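Local coordinates for ESAT-6-like protein SAG1039 (Streptococcus agalactiae serogroup V, PDB 3GWK) that is of unknown function but, as a homodimeric WXG100-family protein related to ESAT-6, is probably a small secreted protein exported by a type VII-like system, at residues A68-L71 and E72-Q76. Numbering follows the deposited sequence.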
loop_
_atom_site.group_PDB
_atom_site.type_symbol
_atom_site.label_atom_id
_atom_site.label_comp_id
_atom_site.label_asym_id
_atom_site.label_seq_id
_atom_site.Cartn_x
_atom_site.Cartn_y
_atom_site.Cartn_z
ATOM N N ALA A 68 -4.490 4.997 0.286
ATOM C CA ALA A 68 -3.617 6.020 -0.347
ATOM C C ALA A 68 -4.246 7.395 -0.230
ATOM O O ALA A 68 -3.578 8.378 0.041
ATOM C CB ALA A 68 -3.305 5.652 -1.785
ATOM N N GLN A 69 -5.531 7.501 -0.484
ATOM C CA GLN A 69 -6.209 8.796 -0.391
ATOM C C GLN A 69 -6.189 9.322 1.048
ATOM O O GLN A 69 -5.938 10.514 1.302
ATOM C CB GLN A 69 -7.636 8.651 -0.963
ATOM C CG GLN A 69 -8.169 10.108 -1.508
ATOM C CD GLN A 69 -7.299 10.781 -2.842
ATOM O OE1 GLN A 69 -6.173 11.483 -2.673
ATOM N NE2 GLN A 69 -7.875 10.662 -4.088
ATOM N N LEU A 70 -6.413 8.484 2.039
ATOM C CA LEU A 70 -6.345 8.866 3.435
ATOM C C LEU A 70 -4.971 9.416 3.817
ATOM O O LEU A 70 -4.846 10.443 4.504
ATOM C CB LEU A 70 -6.703 7.667 4.310
ATOM C CG LEU A 70 -6.450 7.866 5.812
ATOM C CD1 LEU A 70 -7.370 8.953 6.430
ATOM C CD2 LEU A 70 -6.631 6.549 6.525
ATOM N N LEU A 71 -3.897 8.716 3.383
ATOM C CA LEU A 71 -2.563 9.128 3.724
ATOM C C LEU A 71 -2.296 10.513 3.127
ATOM O O LEU A 71 -1.701 11.385 3.752
ATOM C CB LEU A 71 -1.568 8.131 3.222
ATOM C CG LEU A 71 -1.617 6.750 3.892
ATOM C CD1 LEU A 71 -0.621 5.832 3.278
ATOM C CD2 LEU A 71 -1.845 6.565 5.337
ATOM N N GLU A 72 -2.698 10.757 1.896
ATOM C CA GLU A 72 -2.525 12.057 1.305
ATOM C C GLU A 72 -3.367 13.147 2.029
ATOM O O GLU A 72 -2.899 14.267 2.227
ATOM C CB GLU A 72 -2.839 12.005 -0.152
ATOM C CG GLU A 72 -2.623 13.366 -0.821
ATOM C CD GLU A 72 -1.160 13.913 -0.649
ATOM O OE1 GLU A 72 -0.222 13.081 -0.627
ATOM O OE2 GLU A 72 -0.968 15.178 -0.661
ATOM N N ASP A 73 -4.593 12.788 2.452
ATOM C CA ASP A 73 -5.418 13.743 3.195
ATOM C C ASP A 73 -4.732 14.107 4.470
ATOM O O ASP A 73 -4.719 15.302 4.882
ATOM C CB ASP A 73 -6.789 13.045 3.418
ATOM C CG ASP A 73 -7.875 13.962 3.927
ATOM O OD1 ASP A 73 -7.728 15.177 3.766
ATOM O OD2 ASP A 73 -8.910 13.490 4.439
ATOM N N ILE A 74 -4.120 13.130 5.184
ATOM C CA ILE A 74 -3.428 13.385 6.407
ATOM C C ILE A 74 -2.226 14.309 6.155
ATOM O O ILE A 74 -2.014 15.287 6.874
ATOM C CB ILE A 74 -3.034 12.111 7.164
ATOM C CG1 ILE A 74 -4.270 11.364 7.716
ATOM C CG2 ILE A 74 -2.101 12.423 8.266
ATOM C CD1 ILE A 74 -3.951 9.966 8.237
ATOM N N ASN A 75 -1.446 14.062 5.090
ATOM C CA ASN A 75 -0.353 14.982 4.701
ATOM C C ASN A 75 -0.896 16.405 4.588
ATOM O O ASN A 75 -0.353 17.337 5.182
ATOM C CB ASN A 75 0.184 14.516 3.376
ATOM C CG ASN A 75 1.133 15.508 2.772
ATOM O OD1 ASN A 75 2.105 15.925 3.419
ATOM N ND2 ASN A 75 0.876 15.920 1.556
ATOM N N GLN A 76 -1.982 16.589 3.870
ATOM C CA GLN A 76 -2.502 17.949 3.655
ATOM C C GLN A 76 -2.928 18.549 4.974
ATOM O O GLN A 76 -2.655 19.758 5.168
ATOM C CB GLN A 76 -3.706 17.874 2.760
ATOM C CG GLN A 76 -3.341 17.511 1.314
ATOM C CD GLN A 76 -2.414 18.525 0.658
ATOM O OE1 GLN A 76 -2.598 19.729 0.849
ATOM N NE2 GLN A 76 -1.386 18.045 -0.059
#
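The methyl CD1 of L70 overlaps the end of I74 one turn further along helix 51-95, its closest approach being 4.0 Å from L70 CD1 to I74 CD1. The same I74 methyl lies near L70 CG, and the two side chains pass at a slant. With CG1 of I74 opposite its own carbonyl carbon (chi1 -68°), the ethyl branch is turned back toward L70, and I74 CG1 comes within 3.4 Å of L70 O. That oxygen accepts the amide of I74 at 2.9 Å from I74 N. On either side of this bond in sequence the i to i+4 pattern continues, from E72 N to A68 O at 3.1 Å, D73 N to Q69 O, and N75 N to L71 O.

A different flank of the helix is polar. E72, bent at chi2 (58°), offers OE2 to two amides: Q76 NE2 reaches it at 3.0 Å in a nearly straight bond directed almost along the C-O axis, whereas N75 ND2 approaches E72 OE2, also at 3.0 Å, from above the carboxylate plane. Both donors keep the oxygen close to their own amide planes. The other oxygen, OE1, is bonded to T21 OG1 of helix 10-44, so three bonds restrict the carboxylate's rotation and would be expected to stabilise its negative charge. N75 also packs on A17 and T21, and A68 on T28, along that helix.

L70 and I74 instead meet Q56 and F53 of the second subunit, respectively, while L71 packs on L34 of that subunit. One face of the helix thus serves the hairpin and another the dimer, the division expected in the four-helix bundle of a WXG100 homodimer.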